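Local coordinates for protein Hpy188I (Helicobacter pylori, PDB 3OQG) that cuts double-stranded DNA at a specific pseudopalindromic site as a restriction endonuclease of the GIY-YIG nuclease family, at residues A[91-94]-A[95-98]; A[172-175]-A[176-179]. All coordinates share one frame; numbering follows the deposited sequence. Where two conformers were deposited one is given.

Interaction 1 (A[91-94]-A[95-98]). With nucleotides of chain C.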
loop_
_atom_site.group_PDB
_atom_site.type_symbol
_atom_site.label_atom_id
_atom_site.label_comp_id
_atom_site.label_asym_id
_atom_site.label_seq_id
_atom_site.Cartn_x
_atom_site.Cartn_y
_atom_site.Cartn_z
ATOM N N ILE A 91 3.251 0.815 15.192
ATOM C CA ILE A 91 4.504 1.416 14.735
ATOM C C ILE A 91 5.602 0.380 14.479
ATOM O O ILE A 91 6.450 0.549 13.586
ATOM C CB ILE A 91 5.001 2.516 15.724
ATOM C CG1 ILE A 91 6.122 3.342 15.088
ATOM C CG2 ILE A 91 5.316 1.928 17.140
ATOM C CD1 ILE A 91 5.719 4.090 13.786
ATOM N N THR A 92 5.613 -0.677 15.281
ATOM C CA THR A 92 6.668 -1.670 15.201
ATOM C C THR A 92 6.679 -2.331 13.818
ATOM O O THR A 92 7.738 -2.524 13.233
ATOM C CB THR A 92 6.525 -2.735 16.311
ATOM O OG1 THR A 92 5.208 -3.298 16.286
ATOM C CG2 THR A 92 6.783 -2.100 17.670
ATOM N N LYS A 93 5.498 -2.683 13.317
ATOM C CA LYS A 93 5.374 -3.275 11.980
ATOM C C LYS A 93 5.742 -2.272 10.873
ATOM O O LYS A 93 6.382 -2.629 9.862
ATOM C CB LYS A 93 3.972 -3.863 11.773
ATOM C CG LYS A 93 3.707 -5.117 12.608
ATOM C CD LYS A 93 2.439 -5.777 12.112
ATOM C CE LYS A 93 1.952 -6.850 13.019
ATOM N NZ LYS A 93 0.680 -7.417 12.462
ATOM N N ARG A 94 5.345 -1.012 11.040
ATOM C CA ARG A 94 5.711 -0.000 10.062
ATOM C C ARG A 94 7.227 0.176 10.013
ATOM O O ARG A 94 7.796 0.346 8.943
ATOM C CB ARG A 94 5.015 1.348 10.318
ATOM C CG ARG A 94 5.348 2.429 9.263
ATOM C CD ARG A 94 4.847 2.027 7.865
ATOM N NE ARG A 94 5.240 2.894 6.749
ATOM C CZ ARG A 94 6.295 2.693 5.959
ATOM N NH1 ARG A 94 7.110 1.696 6.169
ATOM N NH2 ARG A 94 6.509 3.496 4.917
ATOM N N VAL A 95 7.880 0.168 11.175
ATOM C CA VAL A 95 9.347 0.222 11.207
ATOM C C VAL A 95 9.979 -1.019 10.554
ATOM O O VAL A 95 10.943 -0.889 9.819
ATOM C CB VAL A 95 9.857 0.445 12.638
ATOM C CG1 VAL A 95 11.417 0.324 12.690
ATOM C CG2 VAL A 95 9.364 1.804 13.125
ATOM N N GLN A 96 9.456 -2.207 10.860
ATOM C CA GLN A 96 9.793 -3.475 10.177
ATOM C C GLN A 96 9.774 -3.255 8.654
ATOM O O GLN A 96 10.733 -3.553 7.931
ATOM C CB GLN A 96 8.729 -4.485 10.628
ATOM C CG GLN A 96 8.951 -5.925 10.330
ATOM C CD GLN A 96 7.886 -6.719 11.121
ATOM O OE1 GLN A 96 7.056 -7.403 10.542
ATOM N NE2 GLN A 96 7.853 -6.511 12.462
ATOM N N SER A 97 8.692 -2.660 8.181
ATOM C CA SER A 97 8.556 -2.316 6.757
ATOM C C SER A 97 9.669 -1.353 6.295
ATOM O O SER A 97 10.340 -1.604 5.287
ATOM C CB SER A 97 7.152 -1.753 6.493
ATOM O OG SER A 97 6.951 -1.514 5.095
ATOM N N TYR A 98 9.907 -0.255 7.006
ATOM C CA TYR A 98 11.068 0.619 6.676
ATOM C C TYR A 98 12.375 -0.148 6.602
ATOM O O TYR A 98 13.221 0.114 5.733
ATOM C CB TYR A 98 11.209 1.758 7.681
ATOM C CG TYR A 98 10.242 2.889 7.437
ATOM C CD1 TYR A 98 10.263 3.599 6.244
ATOM C CD2 TYR A 98 9.324 3.272 8.408
ATOM C CE1 TYR A 98 9.416 4.647 6.029
ATOM C CE2 TYR A 98 8.460 4.329 8.196
ATOM C CZ TYR A 98 8.488 5.002 7.002
ATOM O OH TYR A 98 7.627 6.063 6.776
ATOM P P DG C 6 3.666 5.917 4.099
ATOM O OP1 DG C 6 3.048 6.828 5.084
ATOM O OP2 DG C 6 5.145 5.792 4.026
ATOM O "O5'" DG C 6 3.027 4.472 4.285
ATOM C "C5'" DG C 6 1.706 4.228 3.812
ATOM C "C4'" DG C 6 1.457 2.748 3.661
ATOM O "O4'" DG C 6 2.313 2.178 2.641
ATOM C "C3'" DG C 6 1.707 1.930 4.930
ATOM O "O3'" DG C 6 0.581 1.087 5.164
ATOM C "C2'" DG C 6 2.927 1.096 4.587
ATOM C "C1'" DG C 6 2.715 0.905 3.103
ATOM N N9 DG C 6 3.893 0.472 2.356
ATOM C C8 DG C 6 5.097 1.122 2.208
ATOM N N7 DG C 6 5.972 0.428 1.529
ATOM C C5 DG C 6 5.299 -0.741 1.191
ATOM C C6 DG C 6 5.736 -1.887 0.470
ATOM O O6 DG C 6 6.853 -2.112 -0.025
ATOM N N1 DG C 6 4.720 -2.840 0.363
ATOM C C2 DG C 6 3.460 -2.711 0.892
ATOM N N2 DG C 6 2.618 -3.742 0.706
ATOM N N3 DG C 6 3.046 -1.654 1.563
ATOM C C4 DG C 6 4.011 -0.719 1.678
ATOM P P DA C 7 0.556 0.121 6.435
ATOM O OP1 DA C 7 -0.730 0.352 7.128
ATOM O OP2 DA C 7 1.832 0.249 7.189
ATOM O "O5'" DA C 7 0.521 -1.335 5.792
ATOM C "C5'" DA C 7 -0.511 -1.677 4.867
ATOM C "C4'" DA C 7 -0.478 -3.153 4.547
ATOM O "O4'" DA C 7 0.695 -3.468 3.763
ATOM C "C3'" DA C 7 -0.460 -4.094 5.748
ATOM O "O3'" DA C 7 -1.360 -5.183 5.515
ATOM C "C2'" DA C 7 0.981 -4.566 5.819
ATOM C "C1'" DA C 7 1.457 -4.492 4.378
ATOM N N9 DA C 7 2.870 -4.130 4.250
ATOM C C8 DA C 7 3.463 -2.955 4.652
ATOM N N7 DA C 7 4.752 -2.907 4.425
ATOM C C5 DA C 7 5.033 -4.130 3.830
ATOM C C6 DA C 7 6.229 -4.702 3.359
ATOM N N6 DA C 7 7.420 -4.090 3.412
ATOM N N1 DA C 7 6.162 -5.940 2.826
ATOM C C2 DA C 7 4.967 -6.554 2.774
ATOM N N3 DA C 7 3.781 -6.124 3.184
ATOM C C4 DA C 7 3.880 -4.891 3.711
ATOM P P DC C 9 0.354 -12.601 5.665
ATOM O OP1 DC C 9 -0.423 -13.534 4.806
ATOM O OP2 DC C 9 -0.088 -12.359 7.062
ATOM O "O5'" DC C 9 1.870 -13.085 5.680
ATOM C "C5'" DC C 9 2.592 -13.279 4.465
ATOM C "C4'" DC C 9 4.045 -13.580 4.754
ATOM O "O4'" DC C 9 4.770 -12.426 5.244
ATOM C "C3'" DC C 9 4.308 -14.707 5.760
ATOM O "O3'" DC C 9 4.935 -15.801 5.113
ATOM C "C2'" DC C 9 5.300 -14.105 6.743
ATOM C "C1'" DC C 9 5.876 -12.945 5.955
ATOM N N1 DC C 9 6.454 -11.882 6.793
ATOM C C2 DC C 9 7.825 -11.660 6.721
ATOM O O2 DC C 9 8.497 -12.331 5.918
ATOM N N3 DC C 9 8.385 -10.724 7.516
ATOM C C4 DC C 9 7.624 -10.022 8.353
ATOM N N4 DC C 9 8.228 -9.120 9.131
ATOM C C5 DC C 9 6.213 -10.215 8.429
ATOM C C6 DC C 9 5.676 -11.146 7.637
#
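Arg94 folds back over the aromatic ring of Tyr98, one turn further along helix 91-98, and reaches the DNA backbone from there. The helical i to i+4 bond from Tyr98 N to Arg94 O, 2.9 Å long, brings the ring under the guanidinium. Beyond CB, which meets only the adjoining backbone, CG stands anti to the backbone N (chi1 -178°) and passes Tyr98 CE2 at 3.8 Å; the bend at the second torsion (64°) then carries the chain across the ring. CD and NE run along the DNA, CD near OP2 of DA7 of chain C and NE 3.6 Å from C2' of DG6 of chain C. The guanidinium lies almost parallel to the Tyr98 ring, planes 13° apart, with CZ 3.5 Å from the ring centroid, a stacked cation-pi pair. C2' of DG6 lies over the rim of the other guanidinium face. From this sandwich NH2 donates a nearly straight bond of 2.8 Å to OP2 of DG6, while NH1 is bonded to Asn115. The Tyr98 hydroxyl is held by Tyr73 and Lys83.

The helix follows strand 80-87 of the GIY-YIG domain and is set against its central sheet by Ile91 and Val95, which pack on strand 42-50. Its DNA-facing side also meets base edges. The Ser97 hydroxyl donates to N7 of DA7 at 2.7 Å and is in turn bonded by Asn115, the residue that also holds Arg94. Gln96 OE1 comes within 2.5 Å of N4 of DC9 of chain C, a very short approach in a residue with two conformers, which leaves this bond doubtful.

Interaction 2 (A[172-175]-A[176-179]). With nucleotides of chain D; nucleotides of chain C.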
loop_
_atom_site.group_PDB
_atom_site.type_symbol
_atom_site.label_atom_id
_atom_site.label_comp_id
_atom_site.label_asym_id
_atom_site.label_seq_id
_atom_site.Cartn_x
_atom_site.Cartn_y
_atom_site.Cartn_z
ATOM N N LYS A 172 -7.228 -23.446 -0.147
ATOM C CA LYS A 172 -6.171 -22.801 -0.908
ATOM C C LYS A 172 -6.590 -21.351 -1.104
ATOM O O LYS A 172 -7.762 -21.009 -0.874
ATOM C CB LYS A 172 -5.981 -23.472 -2.272
ATOM C CG LYS A 172 -7.253 -23.573 -3.085
ATOM C CD LYS A 172 -7.016 -23.506 -4.589
ATOM C CE LYS A 172 -6.548 -24.824 -5.150
ATOM N NZ LYS A 172 -5.612 -24.589 -6.298
ATOM N N LYS A 173 -5.627 -20.513 -1.499
ATOM C CA LYS A 173 -5.899 -19.153 -1.968
ATOM C C LYS A 173 -5.853 -19.179 -3.479
ATOM O O LYS A 173 -5.245 -20.070 -4.059
ATOM C CB LYS A 173 -4.819 -18.173 -1.499
ATOM C CG LYS A 173 -4.870 -17.786 -0.034
ATOM C CD LYS A 173 -3.752 -16.789 0.307
ATOM C CE LYS A 173 -2.412 -17.505 0.554
ATOM N NZ LYS A 173 -1.740 -18.000 -0.706
ATOM N N PRO A 174 -6.491 -18.193 -4.138
ATOM C CA PRO A 174 -6.331 -18.126 -5.584
ATOM C C PRO A 174 -4.864 -18.006 -5.986
ATOM O O PRO A 174 -4.073 -17.398 -5.271
ATOM C CB PRO A 174 -7.076 -16.848 -5.958
ATOM C CG PRO A 174 -8.083 -16.668 -4.849
ATOM C CD PRO A 174 -7.397 -17.153 -3.630
ATOM N N ILE A 175 -4.519 -18.582 -7.131
ATOM C CA ILE A 175 -3.160 -18.548 -7.642
ATOM C C ILE A 175 -2.529 -17.147 -7.722
ATOM O O ILE A 175 -1.319 -16.975 -7.480
ATOM C CB ILE A 175 -3.078 -19.267 -9.017
ATOM C CG1 ILE A 175 -1.622 -19.523 -9.409
ATOM C CG2 ILE A 175 -3.840 -18.502 -10.123
ATOM C CD1 ILE A 175 -1.491 -20.702 -10.359
ATOM N N GLY A 176 -3.354 -16.149 -8.009
ATOM C CA GLY A 176 -2.888 -14.753 -8.088
ATOM C C GLY A 176 -2.678 -14.029 -6.768
ATOM O O GLY A 176 -2.256 -12.864 -6.773
ATOM N N CYS A 177 -3.002 -14.683 -5.647
ATOM C CA CYS A 177 -2.822 -14.151 -4.290
ATOM C C CYS A 177 -1.674 -14.855 -3.566
ATOM O O CYS A 177 -1.496 -16.069 -3.713
ATOM C CB CYS A 177 -4.083 -14.377 -3.450
ATOM S SG CYS A 177 -5.585 -13.532 -3.991
ATOM N N THR A 178 -0.929 -14.090 -2.762
ATOM C CA THR A 178 0.057 -14.618 -1.803
ATOM C C THR A 178 -0.268 -14.173 -0.362
ATOM O O THR A 178 -0.307 -15.025 0.532
ATOM C CB THR A 178 1.501 -14.220 -2.185
ATOM O OG1 THR A 178 1.775 -14.693 -3.508
ATOM C CG2 THR A 178 2.522 -14.803 -1.216
ATOM N N GLN A 179 -0.502 -12.870 -0.148
ATOM C CA GLN A 179 -0.971 -12.368 1.162
ATOM C C GLN A 179 -2.440 -12.660 1.387
ATOM O O GLN A 179 -3.221 -12.792 0.433
ATOM C CB GLN A 179 -0.843 -10.844 1.304
ATOM C CG GLN A 179 0.503 -10.197 1.058
ATOM C CD GLN A 179 1.683 -11.024 1.483
ATOM O OE1 GLN A 179 1.665 -12.259 1.430
ATOM N NE2 GLN A 179 2.743 -10.344 1.886
ATOM P P DC D 4 6.842 -11.803 -3.620
ATOM O OP1 DC D 4 6.289 -13.071 -4.167
ATOM O OP2 DC D 4 7.377 -10.778 -4.545
ATOM O "O5'" DC D 4 5.707 -11.136 -2.738
ATOM C "C5'" DC D 4 5.166 -11.832 -1.623
ATOM C "C4'" DC D 4 3.893 -11.161 -1.171
ATOM O "O4'" DC D 4 4.211 -9.915 -0.499
ATOM C "C3'" DC D 4 2.999 -10.776 -2.342
ATOM O "O3'" DC D 4 1.634 -10.763 -1.948
ATOM C "C2'" DC D 4 3.470 -9.370 -2.668
ATOM C "C1'" DC D 4 3.757 -8.809 -1.277
ATOM N N1 DC D 4 4.808 -7.769 -1.253
ATOM C C2 DC D 4 4.533 -6.540 -0.642
ATOM O O2 DC D 4 3.429 -6.368 -0.101
ATOM N N3 DC D 4 5.481 -5.571 -0.651
ATOM C C4 DC D 4 6.662 -5.797 -1.230
ATOM N N4 DC D 4 7.559 -4.805 -1.234
ATOM C C5 DC D 4 6.976 -7.048 -1.838
ATOM C C6 DC D 4 6.027 -7.996 -1.827
ATOM P P DA D 5 0.498 -10.639 -3.072
ATOM O OP1 DA D 5 -0.575 -11.611 -2.763
ATOM O OP2 DA D 5 1.169 -10.675 -4.395
ATOM O "O5'" DA D 5 -0.080 -9.174 -2.863
ATOM C "C5'" DA D 5 -0.868 -8.847 -1.725
ATOM C "C4'" DA D 5 -1.103 -7.357 -1.685
ATOM O "O4'" DA D 5 0.165 -6.689 -1.588
ATOM C "C3'" DA D 5 -1.758 -6.798 -2.948
ATOM O "O3'" DA D 5 -3.150 -6.586 -2.703
ATOM C "C2'" DA D 5 -1.028 -5.486 -3.208
ATOM C "C1'" DA D 5 -0.012 -5.380 -2.076
ATOM N N9 DA D 5 1.295 -4.884 -2.493
ATOM C C8 DA D 5 2.307 -5.576 -3.105
ATOM N N7 DA D 5 3.368 -4.851 -3.353
ATOM C C5 DA D 5 3.028 -3.590 -2.875
ATOM C C6 DA D 5 3.719 -2.368 -2.851
ATOM N N6 DA D 5 4.949 -2.203 -3.339
ATOM N N1 DA D 5 3.090 -1.303 -2.302
ATOM C C2 DA D 5 1.849 -1.468 -1.820
ATOM N N3 DA D 5 1.097 -2.564 -1.793
ATOM C C4 DA D 5 1.755 -3.600 -2.341
ATOM P P DA C 8 -1.553 -6.325 6.624
ATOM O OP1 DA C 8 -2.916 -6.890 6.402
ATOM O OP2 DA C 8 -1.196 -5.784 7.960
ATOM O "O5'" DA C 8 -0.499 -7.433 6.201
ATOM C "C5'" DA C 8 -0.523 -7.958 4.879
ATOM C "C4'" DA C 8 0.688 -8.821 4.641
ATOM O "O4'" DA C 8 1.887 -8.048 4.816
ATOM C "C3'" DA C 8 0.820 -10.009 5.592
ATOM O "O3'" DA C 8 0.413 -11.192 4.895
ATOM C "C2'" DA C 8 2.297 -10.030 5.966
ATOM C "C1'" DA C 8 2.922 -8.961 5.081
ATOM N N9 DA C 8 4.029 -8.222 5.684
ATOM C C8 DA C 8 3.991 -7.274 6.680
ATOM N N7 DA C 8 5.172 -6.788 6.991
ATOM C C5 DA C 8 6.043 -7.466 6.148
ATOM C C6 DA C 8 7.437 -7.411 5.986
ATOM N N6 DA C 8 8.234 -6.595 6.690
ATOM N N1 DA C 8 7.994 -8.229 5.069
ATOM C C2 DA C 8 7.194 -9.043 4.362
ATOM N N3 DA C 8 5.872 -9.177 4.415
ATOM C C4 DA C 8 5.350 -8.351 5.340
#
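With chi1 at -64°, Cys177 holds its SG anti to the carbonyl carbon, against the Pro174 ring, where CB, CG and CD all lie about 4.1 Å from the sulfur. Lys173 leaves its backbone in the same sense but kinks at its last two torsions, which brings NZ near two carbonyl oxygens, 3.5 Å from Thr178 O and 3.6 Å from Cys177 O. Between these side chains the main chain makes a type I beta turn from Pro174 to Cys177, closed by Cys177 N donating to Pro174 O at 2.9 Å, with the donor well above the carbonyl plane.

This tail follows helix 154-170, on which Pro174 packs through Leu163 and Phe166. The second subunit lies against the turn: its Glu29 accepts from Ile175 N, and its Phe82 and Ile84 meet Pro174 and Cys177.

Beyond the turn the chain reaches chain D of the DNA. Two successive amides converge on OP1 of DA5 of chain D, Gln179 N at 2.9 Å and Thr178 N at an unusually short 2.5 Å. In its modelled conformer Gln179 bends at chi2, placing NE2 2.8 Å from the sugar O4' of DC4 of chain D and 3.5 Å from C1' of DA8 of chain C. Because the phosphate oxygen is met by main-chain N-H groups and the side chain lies among sugars, the contact depends on the path of the backbone and probably contributes little direct base reading.

How the interactions relate
Interaction 1 comes first along the chain, on helix 91-98 beside the central sheet; interaction 2 follows near the C-terminus, in the tail after helix 154-170. Their centres are 24 Å apart and their nearest atoms about 10 Å, so they do not touch and share no helix or strand. The bound duplex joins them: 91-98 works along chain C, touching phosphate and bases, whereas 172-179 takes a phosphate of chain D and reaches a chain C sugar. Of the two, only interaction 2 also meets the second subunit. One protein chain thus engages both DNA strands from separate parts of its fold, consistent with a dimeric enzyme that embraces its site.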